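Local atomic coordinates of coenzyme F420-dependent N(5),N(10)-methenyltetrahydromethanopterin reductase-related protein (PDB entry 6HUZ), a protein that binds the iron-guanylylpyridinol cofactor as a bacterial paralog of [Fe]-hydrogenase and uses tetrahydrofolate derivatives as substrates. Residues 193-196 / 197-200. Numbering follows the deposited sequence.
Sequences LLPA and ELVS
Two groups grip Ala196 O: a water whose oxygen lies 2.7 Å from Ala196 O, and the amide of Val199, whose N lies 3.4 Å from Ala196 O in a weak bond. The same water accepts from Ser200 N at 2.9 Å, so it bridges the carbonyl to an amide four residues on. One residue earlier, Leu198 N donates to Pro195 O at 2.9 Å. The donor sits 46° out of the carbonyl plane, and the N-H...O angle is 146°. Both bonds span three residues, at the bend where the chain leaves strand 190-195, paired in parallel with 158-163, for helix 196-203; the second subunit of the dimer packs against this bend. Two apolar contacts line it. Pro195 CG meets Leu198 CD1 at 3.8 Å, the proline ring and the leucine branch crossing at a slant. With CG1 of Val199 anti to the backbone N (chi1 168°), CG2 lies beside that N and comes 4.0 Å from Leu194 CB. Glu197 instead runs out extended, and its carboxylate is divided between two hydroxyls of the second subunit: OE1 bonds to Thr316 and OE2 to Ser317. Val245 of that subunit packs on Leu198.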
ATOM      1  N   LEU A 193      14.158   5.120 -17.291  1.00 27.53           N
ATOM      2  CA  LEU A 193      15.159   4.516 -16.396  1.00 29.84           C
ATOM      3  C   LEU A 193      14.656   4.510 -14.945  1.00 29.36           C
ATOM      4  O   LEU A 193      14.535   5.568 -14.327  1.00 32.33           O
ATOM      5  CB  LEU A 193      16.478   5.306 -16.471  1.00 31.62           C
ATOM      6  CG  LEU A 193      17.040   5.540 -17.886  1.00 39.25           C
ATOM      7  CD1 LEU A 193      18.371   6.259 -17.827  1.00 40.90           C
ATOM      8  CD2 LEU A 193      17.178   4.273 -18.620  1.00 36.40           C
ATOM      9  N   LEU A 194      14.389   3.339 -14.387  1.00 26.14           N
ATOM     10  CA  LEU A 194      13.908   3.256 -13.006  1.00 26.70           C
ATOM     11  C   LEU A 194      14.823   2.458 -12.093  1.00 29.96           C
ATOM     12  O   LEU A 194      15.535   1.578 -12.553  1.00 32.66           O
ATOM     13  CB  LEU A 194      12.539   2.528 -12.968  1.00 26.36           C
ATOM     14  CG  LEU A 194      11.440   3.031 -13.887  1.00 31.39           C
ATOM     15  CD1 LEU A 194      10.166   2.274 -13.606  1.00 33.09           C
ATOM     16  CD2 LEU A 194      11.182   4.485 -13.710  1.00 35.74           C
ATOM     17  N   PRO A 195      14.770   2.716 -10.770  1.00 28.83           N
ATOM     18  CA  PRO A 195      15.545   1.880  -9.850  1.00 28.20           C
ATOM     19  C   PRO A 195      15.083   0.437 -10.141  1.00 31.82           C
ATOM     20  O   PRO A 195      13.886   0.166 -10.357  1.00 30.33           O
ATOM     21  CB  PRO A 195      15.095   2.350  -8.459  1.00 27.47           C
ATOM     22  CG  PRO A 195      14.526   3.695  -8.664  1.00 30.13           C
ATOM     23  CD  PRO A 195      13.953   3.712 -10.053  1.00 25.91           C
ATOM     24  N   ALA A 196      16.020  -0.488 -10.166  1.00 31.55           N
ATOM     25  CA  ALA A 196      15.709  -1.883 -10.484  1.00 28.86           C
ATOM     26  C   ALA A 196      14.513  -2.494  -9.721  1.00 31.71           C
ATOM     27  O   ALA A 196      13.698  -3.208 -10.315  1.00 29.57           O
ATOM     28  CB  ALA A 196      16.953  -2.733 -10.291  1.00 29.85           C
ATOM     29  N   GLU A 197      14.390  -2.214  -8.438  1.00 29.97           N
ATOM     30  CA  GLU A 197      13.295  -2.795  -7.673  1.00 28.64           C
ATOM     31  C   GLU A 197      11.903  -2.278  -8.074  1.00 30.81           C
ATOM     32  O   GLU A 197      10.910  -2.962  -7.838  1.00 29.88           O
ATOM     33  CB  GLU A 197      13.536  -2.563  -6.186  1.00 28.31           C
ATOM     34  CG  GLU A 197      12.724  -3.456  -5.276  1.00 34.45           C
ATOM     35  CD  GLU A 197      12.964  -3.174  -3.808  1.00 38.65           C
ATOM     36  OE1 GLU A 197      13.432  -2.057  -3.477  1.00 30.43           O
ATOM     37  OE2 GLU A 197      12.681  -4.074  -2.984  1.00 31.34           O
ATOM     38  N   LEU A 198      11.839  -1.106  -8.688  1.00 28.35           N
ATOM     39  CA  LEU A 198      10.568  -0.489  -9.079  1.00 27.41           C
ATOM     40  C   LEU A 198      10.080  -0.861 -10.454  1.00 28.45           C
ATOM     41  O   LEU A 198       8.921  -0.560 -10.768  1.00 25.57           O
ATOM     42  CB  LEU A 198      10.700   1.047  -8.964  1.00 26.79           C
ATOM     43  CG  LEU A 198      11.146   1.564  -7.570  1.00 31.78           C
ATOM     44  CD1 LEU A 198      11.025   3.084  -7.464  1.00 28.37           C
ATOM     45  CD2 LEU A 198      10.355   0.939  -6.459  1.00 28.22           C
ATOM     46  N   VAL A 199      10.939  -1.483 -11.307  1.00 28.21           N
ATOM     47  CA  VAL A 199      10.512  -1.866 -12.653  1.00 25.87           C
ATOM     48  C   VAL A 199       9.278  -2.791 -12.552  1.00 27.57           C
ATOM     49  O   VAL A 199       8.278  -2.547 -13.234  1.00 24.72           O
ATOM     50  CB  VAL A 199      11.675  -2.485 -13.469  1.00 28.48           C
ATOM     51  CG1 VAL A 199      11.166  -3.144 -14.761  1.00 26.89           C
ATOM     52  CG2 VAL A 199      12.731  -1.412 -13.781  1.00 28.62           C
ATOM     53  N   SER A 200       9.325  -3.841 -11.718  1.00 21.96           N
ATOM     54  CA  SER A 200       8.162  -4.736 -11.596  1.00 23.66           C
ATOM     55  C   SER A 200       6.824  -4.033 -11.120  1.00 28.64           C
ATOM     56  O   SER A 200       5.810  -4.149 -11.807  1.00 28.76           O
ATOM     57  CB  SER A 200       8.508  -5.914 -10.673  1.00 29.22           C
ATOM     58  OG  SER A 200       7.382  -6.661 -10.239  1.00 26.16           O
TER
HETATM   59  O   HOH W   1      11.646  -4.984 -10.391  1.00 24.76           O